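C alpha-dehydrogenase (PDB 4YAG) is a short-chain dehydrogenase/reductase of lignin beta-aryl ether breakdown that binds NAD(H) and probably oxidises the alpha-carbon alcohol of an aryl ether substrate. Local coordinates at residues A[92-96]-A[195-199]; A[106-110]-A[201-205]. All coordinates share one frame. Residues are numbered along the deposited sequence.

Contact 1: A[92-96]-A[195-199]; sequences AGIDP and IHESG. With NAI (1,4-dihydronicotinamide adenine dinucleotide), chain C.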
loop_
_atom_site.group_PDB
_atom_site.type_symbol
_atom_site.label_atom_id
_atom_site.label_comp_id
_atom_site.label_asym_id
_atom_site.label_seq_id
_atom_site.Cartn_x
_atom_site.Cartn_y
_atom_site.Cartn_z
ATOM N N ALA A 92 2.814 2.024 -15.645
ATOM C CA ALA A 92 3.219 3.395 -15.391
ATOM C C ALA A 92 3.640 3.540 -13.932
ATOM O O ALA A 92 3.018 2.993 -13.017
ATOM C CB ALA A 92 2.100 4.370 -15.698
ATOM N N GLY A 93 4.652 4.362 -13.721
ATOM C CA GLY A 93 5.072 4.683 -12.378
ATOM C C GLY A 93 6.024 5.827 -12.403
ATOM O O GLY A 93 6.541 6.189 -13.459
ATOM N N ILE A 94 6.238 6.407 -11.228
ATOM C CA ILE A 94 7.117 7.543 -11.074
ATOM C C ILE A 94 7.961 7.352 -9.797
ATOM O O ILE A 94 7.697 6.468 -8.982
ATOM C CB ILE A 94 6.351 8.883 -11.019
ATOM C CG1 ILE A 94 5.112 8.816 -10.117
ATOM C CG2 ILE A 94 5.917 9.318 -12.418
ATOM C CD1 ILE A 94 5.419 8.877 -8.613
ATOM N N ASP A 95 8.993 8.181 -9.671
ATOM C CA ASP A 95 9.888 8.177 -8.499
ATOM C C ASP A 95 9.578 9.388 -7.632
ATOM O O ASP A 95 9.964 10.512 -7.981
ATOM C CB ASP A 95 11.342 8.272 -8.985
ATOM C CG ASP A 95 12.346 8.171 -7.848
ATOM O OD1 ASP A 95 11.894 8.113 -6.696
ATOM O OD2 ASP A 95 13.566 8.116 -8.128
ATOM N N PRO A 96 8.916 9.171 -6.486
ATOM C CA PRO A 96 8.504 10.214 -5.544
ATOM C C PRO A 96 9.489 10.363 -4.368
ATOM O O PRO A 96 9.124 10.864 -3.310
ATOM C CB PRO A 96 7.174 9.672 -5.039
ATOM C CG PRO A 96 7.408 8.216 -4.970
ATOM C CD PRO A 96 8.363 7.863 -6.085
ATOM N N ILE A 195 12.772 7.132 -16.142
ATOM C CA ILE A 195 12.078 7.406 -14.894
ATOM C C ILE A 195 12.696 8.610 -14.175
ATOM O O ILE A 195 12.067 9.224 -13.309
ATOM C CB ILE A 195 11.988 6.158 -13.995
ATOM C CG1 ILE A 195 10.970 6.415 -12.883
ATOM C CG2 ILE A 195 13.359 5.765 -13.444
ATOM C CD1 ILE A 195 10.243 5.189 -12.423
ATOM N N HIS A 196 13.910 8.975 -14.563
ATOM C CA HIS A 196 14.530 10.169 -14.011
ATOM C C HIS A 196 13.821 11.449 -14.455
ATOM O O HIS A 196 14.098 12.529 -13.927
ATOM C CB HIS A 196 16.006 10.234 -14.385
ATOM C CG HIS A 196 16.253 10.263 -15.854
ATOM N ND1 HIS A 196 16.211 9.131 -16.638
ATOM C CD2 HIS A 196 16.561 11.287 -16.685
ATOM C CE1 HIS A 196 16.468 9.458 -17.893
ATOM N NE2 HIS A 196 16.684 10.759 -17.949
ATOM N N GLU A 197 12.898 11.333 -15.406
ATOM C CA GLU A 197 12.094 12.481 -15.824
ATOM C C GLU A 197 10.804 12.569 -15.000
ATOM O O GLU A 197 9.882 13.277 -15.377
ATOM C CB GLU A 197 11.733 12.396 -17.323
ATOM C CG GLU A 197 12.910 12.283 -18.263
ATOM C CD GLU A 197 12.511 12.166 -19.738
ATOM O OE1 GLU A 197 11.327 11.898 -20.037
ATOM O OE2 GLU A 197 13.397 12.322 -20.595
ATOM N N SER A 198 10.736 11.861 -13.868
ATOM C CA SER A 198 9.523 11.822 -13.047
ATOM C C SER A 198 8.959 13.192 -12.683
ATOM O O SER A 198 7.744 13.377 -12.640
ATOM C CB SER A 198 9.767 11.018 -11.769
ATOM O OG SER A 198 9.732 9.627 -12.025
ATOM N N GLY A 199 9.823 14.162 -12.434
ATOM C CA GLY A 199 9.360 15.503 -12.128
ATOM C C GLY A 199 8.468 16.078 -13.218
ATOM O O GLY A 199 7.451 16.711 -12.926
HETATM P PA NAI C . 9.816 5.495 -17.682
HETATM O O1A NAI C . 9.620 6.874 -17.117
HETATM O O2A NAI C . 10.850 5.343 -18.780
HETATM O O5B NAI C . 8.448 4.920 -18.202
HETATM C C5B NAI C . 7.270 5.198 -17.501
HETATM C C4B NAI C . 6.307 5.838 -18.420
HETATM O O4B NAI C . 5.082 5.956 -17.626
HETATM C C3B NAI C . 6.662 7.166 -18.923
HETATM O O3B NAI C . 6.561 7.252 -20.359
HETATM C C2B NAI C . 5.762 8.073 -18.239
HETATM O O2B NAI C . 5.450 9.258 -18.987
HETATM C C1B NAI C . 4.585 7.266 -17.919
HETATM N N9A NAI C . 3.810 7.776 -16.818
HETATM C C8A NAI C . 4.259 8.307 -15.627
HETATM N N7A NAI C . 3.223 8.721 -14.885
HETATM C C5A NAI C . 2.062 8.459 -15.566
HETATM C C6A NAI C . 0.698 8.650 -15.335
HETATM N N6A NAI C . 0.275 9.311 -14.173
HETATM N N1A NAI C . -0.212 8.252 -16.260
HETATM C C2A NAI C . 0.198 7.669 -17.412
HETATM N N3A NAI C . 1.495 7.466 -17.686
HETATM C C4A NAI C . 2.437 7.852 -16.796
HETATM O O3 NAI C . 10.254 4.635 -16.424
HETATM P PN NAI C . 10.247 3.043 -16.171
HETATM O O1N NAI C . 10.118 2.241 -17.460
HETATM O O2N NAI C . 11.517 2.775 -15.404
HETATM O O5D NAI C . 8.950 2.826 -15.246
HETATM C C5D NAI C . 8.033 1.750 -15.461
HETATM C C4D NAI C . 7.715 1.097 -14.165
HETATM O O4D NAI C . 8.901 0.335 -13.731
HETATM C C3D NAI C . 7.393 2.023 -13.075
HETATM O O3D NAI C . 6.223 1.543 -12.381
HETATM C C2D NAI C . 8.556 2.011 -12.192
HETATM O O2D NAI C . 8.187 2.324 -10.843
HETATM C C1D NAI C . 9.059 0.653 -12.296
HETATM N N1N NAI C . 10.402 0.358 -11.960
HETATM C C2N NAI C . 11.484 0.797 -12.685
HETATM C C3N NAI C . 12.763 0.431 -12.299
HETATM C C7N NAI C . 13.953 0.890 -13.070
HETATM O O7N NAI C . 15.119 0.698 -12.663
HETATM N N7N NAI C . 13.711 1.499 -14.375
HETATM C C4N NAI C . 12.985 -0.379 -11.198
HETATM C C5N NAI C . 11.884 -0.857 -10.512
HETATM C C6N NAI C . 10.617 -0.503 -10.896
#
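Ala92 opens the 92-96 loop beside the cofactor, its O 3.6 Å from O3D of NAI, while its N is hydrogen-bonded to Thr11. Gly93 comes closer still: its CA is 3.3 Å from NAI O3D, and an ideal CB would sit only 2.1 Å from that hydroxyl oxygen, so a side chain would collide with the ribose. Its O meets Ile195 CD1 at 4.0 Å. At Ile94 the backbones come nearest, CA to CA of Ser198 being 5.3 Å, and CG2 of Ile94 turns to the adenine at 3.7 Å from NAI N7A. Asp95 N then donates to Ser198 OG (2.9 Å, 163°). Because Ser198 OG itself donates to Ile195 O at 2.7 Å, one hydroxyl bridges two backbones. The Asp95 carboxylate instead bonds Ser97. This arrangement belongs to the SDR Rossmann fold, where the end of the Asn-Asn-Ala-Gly motif and the loop after it meet the segment that follows strand 181-187 beside the cofactor.

Contact 2: A[106-110]-A[201-205]; sequences QDWDY and NRPER. With NAI (1,4-dihydronicotinamide adenine dinucleotide), chain C.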
loop_
_atom_site.group_PDB
_atom_site.type_symbol
_atom_site.label_atom_id
_atom_site.label_comp_id
_atom_site.label_asym_id
_atom_site.label_seq_id
_atom_site.Cartn_x
_atom_site.Cartn_y
_atom_site.Cartn_z
ATOM N N GLN A 106 1.155 16.324 -0.329
ATOM C CA GLN A 106 1.057 16.287 -1.785
ATOM C C GLN A 106 1.958 15.202 -2.356
ATOM O O GLN A 106 1.589 14.544 -3.325
ATOM C CB GLN A 106 1.403 17.633 -2.420
ATOM C CG GLN A 106 0.286 18.667 -2.380
ATOM C CD GLN A 106 -0.696 18.487 -3.523
ATOM O OE1 GLN A 106 -1.422 17.496 -3.568
ATOM N NE2 GLN A 106 -0.686 19.425 -4.485
ATOM N N ASP A 107 3.144 15.040 -1.779
ATOM C CA ASP A 107 4.060 14.011 -2.226
ATOM C C ASP A 107 3.539 12.601 -1.934
ATOM O O ASP A 107 3.620 11.701 -2.780
ATOM C CB ASP A 107 5.437 14.256 -1.617
ATOM C CG ASP A 107 6.002 15.595 -2.026
ATOM O OD1 ASP A 107 5.935 15.906 -3.239
ATOM O OD2 ASP A 107 6.484 16.372 -1.166
ATOM N N TRP A 108 2.967 12.388 -0.753
ATOM C CA TRP A 108 2.317 11.111 -0.446
ATOM C C TRP A 108 1.165 10.828 -1.401
ATOM O O TRP A 108 1.059 9.745 -1.958
ATOM C CB TRP A 108 1.786 11.116 0.988
ATOM C CG TRP A 108 2.818 10.659 1.985
ATOM C CD1 TRP A 108 3.479 11.423 2.893
ATOM C CD2 TRP A 108 3.302 9.329 2.143
ATOM N NE1 TRP A 108 4.349 10.636 3.621
ATOM C CE2 TRP A 108 4.253 9.347 3.172
ATOM C CE3 TRP A 108 3.008 8.117 1.521
ATOM C CZ2 TRP A 108 4.928 8.195 3.573
ATOM C CZ3 TRP A 108 3.675 6.993 1.913
ATOM C CH2 TRP A 108 4.619 7.036 2.931
ATOM N N ASP A 109 0.317 11.823 -1.599
ATOM C CA ASP A 109 -0.839 11.644 -2.455
ATOM C C ASP A 109 -0.426 11.343 -3.891
ATOM O O ASP A 109 -1.002 10.479 -4.527
ATOM C CB ASP A 109 -1.747 12.859 -2.371
ATOM C CG ASP A 109 -2.469 12.960 -1.029
ATOM O OD1 ASP A 109 -2.541 11.943 -0.304
ATOM O OD2 ASP A 109 -2.988 14.050 -0.723
ATOM N N TYR A 110 0.573 12.058 -4.380
ATOM C CA TYR A 110 1.126 11.800 -5.712
ATOM C C TYR A 110 1.678 10.396 -5.839
ATOM O O TYR A 110 1.340 9.642 -6.754
ATOM C CB TYR A 110 2.243 12.796 -5.935
ATOM C CG TYR A 110 3.197 12.555 -7.095
ATOM C CD1 TYR A 110 2.740 12.223 -8.356
ATOM C CD2 TYR A 110 4.560 12.726 -6.917
ATOM C CE1 TYR A 110 3.623 12.048 -9.393
ATOM C CE2 TYR A 110 5.442 12.567 -7.949
ATOM C CZ TYR A 110 4.974 12.230 -9.186
ATOM O OH TYR A 110 5.881 12.097 -10.219
ATOM N N ASN A 201 6.663 14.349 -15.119
ATOM C CA ASN A 201 5.518 13.465 -15.280
ATOM C C ASN A 201 4.498 13.642 -14.165
ATOM O O ASN A 201 3.385 13.144 -14.273
ATOM C CB ASN A 201 5.953 11.994 -15.331
ATOM C CG ASN A 201 6.915 11.721 -16.467
ATOM O OD1 ASN A 201 6.977 12.499 -17.420
ATOM N ND2 ASN A 201 7.659 10.606 -16.386
ATOM N N ARG A 202 4.880 14.352 -13.111
ATOM C CA ARG A 202 3.975 14.579 -11.983
ATOM C C ARG A 202 2.738 15.333 -12.467
ATOM O O ARG A 202 2.868 16.401 -13.065
ATOM C CB ARG A 202 4.679 15.419 -10.920
ATOM C CG ARG A 202 3.842 15.695 -9.677
ATOM C CD ARG A 202 4.538 16.660 -8.714
ATOM N NE ARG A 202 5.604 16.038 -7.929
ATOM C CZ ARG A 202 5.580 15.810 -6.608
ATOM N NH1 ARG A 202 4.527 16.118 -5.857
ATOM N NH2 ARG A 202 6.633 15.246 -6.033
ATOM N N PRO A 203 1.535 14.782 -12.229
ATOM C CA PRO A 203 0.365 15.539 -12.685
ATOM C C PRO A 203 0.266 16.912 -12.032
ATOM O O PRO A 203 0.710 17.118 -10.903
ATOM C CB PRO A 203 -0.812 14.653 -12.279
ATOM C CG PRO A 203 -0.242 13.253 -12.242
ATOM C CD PRO A 203 1.173 13.438 -11.740
ATOM N N GLU A 204 -0.310 17.858 -12.763
ATOM C CA GLU A 204 -0.353 19.244 -12.321
ATOM C C GLU A 204 -0.896 19.418 -10.903
ATOM O O GLU A 204 -0.401 20.235 -10.127
ATOM C CB GLU A 204 -1.186 20.077 -13.306
ATOM C CG GLU A 204 -1.230 21.571 -12.974
ATOM C CD GLU A 204 0.133 22.235 -13.081
ATOM O OE1 GLU A 204 0.955 21.790 -13.917
ATOM O OE2 GLU A 204 0.381 23.199 -12.321
ATOM N N ARG A 205 -1.912 18.643 -10.551
ATOM C CA ARG A 205 -2.600 18.872 -9.288
ATOM C C ARG A 205 -1.740 18.514 -8.080
ATOM O O ARG A 205 -2.063 18.910 -6.955
ATOM C CB ARG A 205 -3.910 18.095 -9.235
ATOM C CG ARG A 205 -3.746 16.607 -9.174
ATOM C CD ARG A 205 -5.098 15.957 -9.368
ATOM N NE ARG A 205 -5.112 14.520 -9.123
ATOM C CZ ARG A 205 -4.674 13.600 -9.984
ATOM N NH1 ARG A 205 -4.151 13.964 -11.152
ATOM N NH2 ARG A 205 -4.774 12.316 -9.687
HETATM P PA NAI C . 9.816 5.495 -17.682
HETATM O O1A NAI C . 9.620 6.874 -17.117
HETATM O O2A NAI C . 10.850 5.343 -18.780
HETATM O O5B NAI C . 8.448 4.920 -18.202
HETATM C C5B NAI C . 7.270 5.198 -17.501
HETATM C C4B NAI C . 6.307 5.838 -18.420
HETATM O O4B NAI C . 5.082 5.956 -17.626
HETATM C C3B NAI C . 6.662 7.166 -18.923
HETATM O O3B NAI C . 6.561 7.252 -20.359
HETATM C C2B NAI C . 5.762 8.073 -18.239
HETATM O O2B NAI C . 5.450 9.258 -18.987
HETATM C C1B NAI C . 4.585 7.266 -17.919
HETATM N N9A NAI C . 3.810 7.776 -16.818
HETATM C C8A NAI C . 4.259 8.307 -15.627
HETATM N N7A NAI C . 3.223 8.721 -14.885
HETATM C C5A NAI C . 2.062 8.459 -15.566
HETATM C C6A NAI C . 0.698 8.650 -15.335
HETATM N N6A NAI C . 0.275 9.311 -14.173
HETATM N N1A NAI C . -0.212 8.252 -16.260
HETATM C C2A NAI C . 0.198 7.669 -17.412
HETATM N N3A NAI C . 1.495 7.466 -17.686
HETATM C C4A NAI C . 2.437 7.852 -16.796
HETATM O O3 NAI C . 10.254 4.635 -16.424
HETATM P PN NAI C . 10.247 3.043 -16.171
HETATM O O1N NAI C . 10.118 2.241 -17.460
HETATM O O2N NAI C . 11.517 2.775 -15.404
HETATM O O5D NAI C . 8.950 2.826 -15.246
HETATM C C5D NAI C . 8.033 1.750 -15.461
HETATM C C4D NAI C . 7.715 1.097 -14.165
HETATM O O4D NAI C . 8.901 0.335 -13.731
HETATM C C3D NAI C . 7.393 2.023 -13.075
HETATM O O3D NAI C . 6.223 1.543 -12.381
HETATM C C2D NAI C . 8.556 2.011 -12.192
HETATM O O2D NAI C . 8.187 2.324 -10.843
HETATM C C1D NAI C . 9.059 0.653 -12.296
HETATM N N1N NAI C . 10.402 0.358 -11.960
HETATM C C2N NAI C . 11.484 0.797 -12.685
HETATM C C3N NAI C . 12.763 0.431 -12.299
HETATM C C7N NAI C . 13.953 0.890 -13.070
HETATM O O7N NAI C . 15.119 0.698 -12.663
HETATM N N7N NAI C . 13.711 1.499 -14.375
HETATM C C4N NAI C . 12.985 -0.379 -11.198
HETATM C C5N NAI C . 11.884 -0.857 -10.512
HETATM C C6N NAI C . 10.617 -0.503 -10.896
#
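Helical residues 106-110, in the first turns of helix 105-133, pass the irregular 201-205 segment in the opposite chain sense: the CA of Gln106 lies nearest that of Arg205 (8.7 Å), and the CA of Tyr110 nearest that of Arg202 (7.4 Å). At that spacing side chains must bridge the gap, in one case to a main-chain oxygen; 297 Å² is buried, both sides summed. Arg202 runs over one face of the Tyr110 ring, trans at chi1 and chi2 and turning at chi3 (-77°). Arg202 CG is 3.6 Å from the centroid of the Tyr110 ring and 12° off the normal, a CH-pi contact, and Arg202 CZ is 3.3 Å from Tyr110 CD2. The guanidinium meets Asp107 near its own plane in a salt bridge, Arg202 NH1 and NH2 each donating to Asp107 OD1 at 3.0 Å; Arg202 NE has a second acid, Glu216, and Asp107 OD1 also bonds Ser210. Pro203 CD adds apolar contact with Tyr110 CE1 at 3.7 Å. Gln106 NE2 donates to Arg205 O (2.9 Å, 166°) and also bonds Ala208 O. Asp109 forms a salt bridge with Arg68 of the second subunit. The buried Arg202 charge is thus balanced by two carboxylates, its aliphatic part resting on an aromatic face, so polar and apolar forces together hold loop to helix.

How the contacts relate
The four segments alternate along the chain, so the 92-110 region meets the 195-205 region twice, at centres 11 Å apart. Tyr110 links the two sites: its OH packs 3.3 Å from both Ser198 O and Ile94 CB. A second join is Ile94 CG2 to Asn201 CB at 4.0 Å. Both contacts border NAI, but unequally. Contact 1 reaches the nicotinamide ribose, the adenine and a phosphate, with Ile195 N 3.3 Å from NAI O1A; contact 2 approaches through Asn201 ND2, 3.7 Å from NAI C2B on the adenosine ribose. Contact 2 also lies farther out: its centre is about 17 Å from the centre of the chain, that of contact 1 about 11 Å.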